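Local coordinates for protein ORF10 (Moritella marina, PDB 6RIW) that forms the ketosynthase and chain length factor didomain of a polyunsaturated fatty acid synthase, which probably extends acyl chains by condensation, at residues L210-S224 with G260-D273. Numbering follows the deposited sequence.
Sequences LHTGKANMMLAGAVS and GEGAGMMVLKRQSD
Arg270, at the end of strand 262-270, reaches Leu210, Ala215 and Asn216 in the turn between helix 198-211 and strand 217-224. From CB, CG lies beside the backbone N (chi1 -66°) and packs against Leu210 CB. Arg270 CD passes 3.5 Å from Leu210 O, and a bend at chi3 carries NE past the same oxygen and brings CZ round, with Leu210 and Asn216 at the guanidinium edge. Arg270 NH2 donates to Leu210 O and Ala215 O, each at 2.9 Å; the first, met on a lone pair, also takes Gly213 N in the Schellman motif. Arg270 NH1 gives a straight 2.8 Å bond to Asn216 OD1, from above the amide plane. A weak bond from NH1 belongs to the salt bridge with Asp273. A water over one guanidinium face bridges Arg270 N to Asn216 O and Asp273 OD2. Replaced by an alanine, Arg270 would probably leave both carbonyls and Asn216 OD1 short of a donor, Asp273 without its charge mate, and the turn freer to move. Beyond, eight backbone bonds join the antiparallel strands. On one face Leu219 CD2 touches Val267 CG2 at 3.6 Å, while Gly221 leaves room for Met265 SD. In this N-terminal ketosynthase domain, of thiolase fold, apolar side chains pack on the sheet and one cation gathers carbonyls at its end.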
loop_
_atom_site.group_PDB
_atom_site.type_symbol
_atom_site.label_atom_id
_atom_site.label_comp_id
_atom_site.label_asym_id
_atom_site.label_seq_id
_atom_site.Cartn_x
_atom_site.Cartn_y
_atom_site.Cartn_z
ATOM N N LEU A 210 -3.033 -5.161 -20.462
ATOM C CA LEU A 210 -2.996 -5.008 -21.914
ATOM C C LEU A 210 -3.242 -6.343 -22.613
ATOM O O LEU A 210 -3.938 -6.389 -23.630
ATOM C CB LEU A 210 -1.662 -4.381 -22.367
ATOM C CG LEU A 210 -1.437 -2.912 -21.973
ATOM C CD1 LEU A 210 -0.023 -2.414 -22.257
ATOM C CD2 LEU A 210 -2.475 -1.940 -22.617
ATOM N N HIS A 211 -2.702 -7.440 -22.080
ATOM C CA HIS A 211 -2.841 -8.733 -22.752
ATOM C C HIS A 211 -4.263 -9.270 -22.696
ATOM O O HIS A 211 -4.681 -9.996 -23.606
ATOM C CB HIS A 211 -1.879 -9.746 -22.147
ATOM C CG HIS A 211 -0.453 -9.491 -22.515
ATOM N ND1 HIS A 211 0.594 -9.718 -21.650
ATOM C CD2 HIS A 211 0.097 -9.023 -23.661
ATOM C CE1 HIS A 211 1.731 -9.412 -22.252
ATOM N NE2 HIS A 211 1.458 -8.978 -23.468
ATOM N N THR A 212 -5.026 -8.944 -21.651
ATOM C CA THR A 212 -6.407 -9.407 -21.607
ATOM C C THR A 212 -7.361 -8.425 -22.257
ATOM O O THR A 212 -8.567 -8.685 -22.292
ATOM C CB THR A 212 -6.845 -9.678 -20.160
ATOM O OG1 THR A 212 -6.762 -8.472 -19.387
ATOM C CG2 THR A 212 -5.952 -10.756 -19.501
ATOM N N GLY A 213 -6.861 -7.302 -22.758
ATOM C CA GLY A 213 -7.759 -6.323 -23.332
ATOM C C GLY A 213 -8.577 -5.539 -22.329
ATOM O O GLY A 213 -9.544 -4.875 -22.719
ATOM N N LYS A 214 -8.229 -5.593 -21.042
ATOM C CA LYS A 214 -8.886 -4.731 -20.065
ATOM C C LYS A 214 -8.588 -3.262 -20.321
ATOM O O LYS A 214 -9.343 -2.398 -19.857
ATOM C CB LYS A 214 -8.472 -5.138 -18.646
ATOM C CG LYS A 214 -9.156 -6.439 -18.179
ATOM C CD LYS A 214 -9.208 -6.591 -16.640
ATOM C CE LYS A 214 -10.013 -7.844 -16.221
ATOM N NZ LYS A 214 -9.530 -9.179 -16.811
ATOM N N ALA A 215 -7.531 -2.971 -21.082
ATOM C CA ALA A 215 -7.159 -1.616 -21.451
ATOM C C ALA A 215 -6.448 -1.664 -22.797
ATOM O O ALA A 215 -5.976 -2.722 -23.225
ATOM C CB ALA A 215 -6.241 -0.978 -20.392
ATOM N N ASN A 216 -6.383 -0.504 -23.457
ATOM C CA ASN A 216 -5.605 -0.331 -24.683
ATOM C C ASN A 216 -4.352 0.502 -24.468
ATOM O O ASN A 216 -3.500 0.561 -25.359
ATOM C CB ASN A 216 -6.468 0.304 -25.781
ATOM C CG ASN A 216 -7.640 -0.579 -26.169
ATOM O OD1 ASN A 216 -7.556 -1.811 -26.109
ATOM N ND2 ASN A 216 -8.750 0.047 -26.539
ATOM N N MET A 217 -4.217 1.122 -23.300
ATOM C CA MET A 217 -3.015 1.808 -22.875
ATOM C C MET A 217 -2.966 1.671 -21.362
ATOM O O MET A 217 -4.014 1.584 -20.708
ATOM C CB MET A 217 -3.041 3.287 -23.307
ATOM C CG MET A 217 -1.752 4.068 -23.078
ATOM S SD MET A 217 -1.868 5.766 -23.729
ATOM C CE MET A 217 -3.535 5.786 -24.406
ATOM N N MET A 218 -1.754 1.607 -20.809
ATOM C CA MET A 218 -1.609 1.582 -19.357
ATOM C C MET A 218 -0.490 2.515 -18.913
ATOM O O MET A 218 0.581 2.554 -19.528
ATOM C CB MET A 218 -1.308 0.164 -18.826
ATOM C CG MET A 218 -2.487 -0.803 -18.859
ATOM S SD MET A 218 -3.864 -0.326 -17.798
ATOM C CE MET A 218 -3.116 -0.510 -16.150
ATOM N N LEU A 219 -0.736 3.244 -17.824
ATOM C CA LEU A 219 0.324 3.885 -17.050
ATOM C C LEU A 219 0.788 2.921 -15.962
ATOM O O LEU A 219 -0.035 2.291 -15.283
ATOM C CB LEU A 219 -0.174 5.182 -16.409
ATOM C CG LEU A 219 -0.391 6.411 -17.292
ATOM C CD1 LEU A 219 -1.002 7.525 -16.468
ATOM C CD2 LEU A 219 0.911 6.877 -17.879
ATOM N N ALA A 220 2.094 2.773 -15.821
ATOM C CA ALA A 220 2.632 1.952 -14.749
ATOM C C ALA A 220 3.807 2.686 -14.125
ATOM O O ALA A 220 4.702 3.165 -14.826
ATOM C CB ALA A 220 3.072 0.564 -15.241
ATOM N N GLY A 221 3.822 2.747 -12.810
ATOM C CA GLY A 221 4.845 3.520 -12.151
ATOM C C GLY A 221 4.778 3.303 -10.662
ATOM O O GLY A 221 4.128 2.367 -10.192
ATOM N N ALA A 222 5.462 4.179 -9.927
ATOM C CA ALA A 222 5.519 4.062 -8.474
ATOM C C ALA A 222 5.955 5.387 -7.872
ATOM O O ALA A 222 6.532 6.240 -8.549
ATOM C CB ALA A 222 6.471 2.947 -8.030
ATOM N N VAL A 223 5.698 5.526 -6.577
ATOM C CA VAL A 223 6.047 6.718 -5.816
ATOM C C VAL A 223 6.478 6.243 -4.439
ATOM O O VAL A 223 5.942 5.256 -3.909
ATOM C CB VAL A 223 4.875 7.728 -5.755
ATOM C CG1 VAL A 223 3.653 7.098 -5.081
ATOM C CG2 VAL A 223 5.285 9.003 -5.004
ATOM N N SER A 224 7.521 6.882 -3.916
ATOM C CA SER A 224 8.044 6.659 -2.574
ATOM C C SER A 224 8.148 8.050 -1.958
ATOM O O SER A 224 9.070 8.809 -2.287
ATOM C CB SER A 224 9.402 5.945 -2.634
ATOM O OG SER A 224 10.120 6.062 -1.417
ATOM N N GLY A 260 15.732 6.278 -0.080
ATOM C CA GLY A 260 15.514 7.373 -1.007
ATOM C C GLY A 260 14.034 7.543 -1.296
ATOM O O GLY A 260 13.190 6.782 -0.817
ATOM N N GLU A 261 13.733 8.560 -2.093
ATOM C CA GLU A 261 12.361 8.918 -2.409
ATOM C C GLU A 261 12.305 9.376 -3.861
ATOM O O GLU A 261 13.336 9.631 -4.492
ATOM C CB GLU A 261 11.854 10.015 -1.455
ATOM C CG GLU A 261 12.811 11.182 -1.362
ATOM C CD GLU A 261 12.318 12.304 -0.447
ATOM O OE1 GLU A 261 11.552 12.028 0.511
ATOM O OE2 GLU A 261 12.693 13.480 -0.697
ATOM N N GLY A 262 11.095 9.453 -4.401
ATOM C CA GLY A 262 10.899 9.936 -5.751
ATOM C C GLY A 262 9.751 9.196 -6.410
ATOM O O GLY A 262 8.965 8.527 -5.742
ATOM N N ALA A 263 9.688 9.309 -7.745
ATOM C CA ALA A 263 8.567 8.764 -8.499
ATOM C C ALA A 263 8.988 8.523 -9.939
ATOM O O ALA A 263 9.923 9.147 -10.442
ATOM C CB ALA A 263 7.349 9.699 -8.467
ATOM N N GLY A 264 8.287 7.596 -10.591
ATOM C CA GLY A 264 8.495 7.354 -12.007
ATOM C C GLY A 264 7.220 6.856 -12.653
ATOM O O GLY A 264 6.343 6.297 -11.989
ATOM N N MET A 265 7.120 7.057 -13.961
ATOM C CA MET A 265 5.947 6.572 -14.680
ATOM C C MET A 265 6.330 6.179 -16.100
ATOM O O MET A 265 7.126 6.862 -16.742
ATOM C CB MET A 265 4.841 7.640 -14.714
ATOM C CG MET A 265 3.469 7.114 -15.130
ATOM S SD MET A 265 2.669 5.982 -13.948
ATOM C CE MET A 265 2.592 7.002 -12.444
ATOM N N MET A 266 5.726 5.098 -16.596
ATOM C CA MET A 266 5.888 4.686 -17.986
ATOM C C MET A 266 4.522 4.504 -18.638
ATOM O O MET A 266 3.546 4.142 -17.972
ATOM C CB MET A 266 6.654 3.385 -18.075
ATOM C CG MET A 266 8.158 3.518 -17.949
ATOM S SD MET A 266 8.809 1.939 -17.352
ATOM C CE MET A 266 7.610 0.845 -18.092
ATOM N N VAL A 267 4.462 4.733 -19.953
ATOM C CA VAL A 267 3.251 4.536 -20.750
ATOM C C VAL A 267 3.455 3.304 -21.621
ATOM O O VAL A 267 4.449 3.226 -22.358
ATOM C CB VAL A 267 2.930 5.762 -21.631
ATOM C CG1 VAL A 267 1.599 5.544 -22.340
ATOM C CG2 VAL A 267 2.926 7.036 -20.824
ATOM N N LEU A 268 2.529 2.340 -21.531
ATOM C CA LEU A 268 2.640 1.044 -22.192
ATOM C C LEU A 268 1.508 0.814 -23.186
ATOM O O LEU A 268 0.344 1.107 -22.899
ATOM C CB LEU A 268 2.618 -0.105 -21.175
ATOM C CG LEU A 268 3.583 -0.018 -19.998
ATOM C CD1 LEU A 268 3.437 -1.236 -19.096
ATOM C CD2 LEU A 268 5.015 0.098 -20.508
ATOM N N LYS A 269 1.845 0.227 -24.338
ATOM C CA LYS A 269 0.844 -0.211 -25.306
ATOM C C LYS A 269 1.287 -1.539 -25.902
ATOM O O LYS A 269 2.476 -1.864 -25.902
ATOM C CB LYS A 269 0.641 0.823 -26.441
ATOM C CG LYS A 269 -0.091 2.106 -26.008
ATOM C CD LYS A 269 0.007 3.199 -27.089
ATOM C CE LYS A 269 -0.785 2.835 -28.346
ATOM N NZ LYS A 269 -1.066 4.045 -29.199
ATOM N N ARG A 270 0.322 -2.327 -26.378
ATOM C CA ARG A 270 0.675 -3.493 -27.179
ATOM C C ARG A 270 1.462 -3.019 -28.403
ATOM O O ARG A 270 1.155 -1.978 -28.985
ATOM C CB ARG A 270 -0.595 -4.267 -27.591
ATOM C CG ARG A 270 -1.346 -4.900 -26.402
ATOM C CD ARG A 270 -2.663 -5.581 -26.798
ATOM N NE ARG A 270 -3.596 -4.616 -27.363
ATOM C CZ ARG A 270 -4.549 -3.996 -26.676
ATOM N NH1 ARG A 270 -5.327 -3.102 -27.272
ATOM N NH2 ARG A 270 -4.727 -4.254 -25.387
ATOM N N GLN A 271 2.514 -3.758 -28.758
ATOM C CA GLN A 271 3.396 -3.297 -29.834
ATOM C C GLN A 271 2.635 -3.090 -31.140
ATOM O O GLN A 271 2.905 -2.130 -31.870
ATOM C CB GLN A 271 4.543 -4.283 -30.053
ATOM C CG GLN A 271 5.639 -3.721 -30.982
ATOM C CD GLN A 271 6.479 -4.821 -31.586
ATOM O OE1 GLN A 271 6.143 -5.998 -31.469
ATOM N NE2 GLN A 271 7.584 -4.448 -32.224
ATOM N N SER A 272 1.668 -3.964 -31.437
ATOM C CA SER A 272 0.848 -3.796 -32.640
ATOM C C SER A 272 0.201 -2.417 -32.690
ATOM O O SER A 272 0.197 -1.760 -33.740
ATOM C CB SER A 272 -0.226 -4.882 -32.703
ATOM O OG SER A 272 -1.015 -4.868 -31.529
ATOM N N ASP A 273 -0.357 -1.957 -31.563
ATOM C CA ASP A 273 -1.003 -0.648 -31.545
ATOM C C ASP A 273 0.027 0.473 -31.612
ATOM O O ASP A 273 -0.216 1.511 -32.241
ATOM C CB ASP A 273 -1.869 -0.497 -30.286
ATOM C CG ASP A 273 -3.018 -1.505 -30.227
ATOM O OD1 ASP A 273 -3.333 -2.136 -31.264
ATOM O OD2 ASP A 273 -3.615 -1.670 -29.134
HETATM O O HOH W 1 -2.315 -1.371 -26.736
#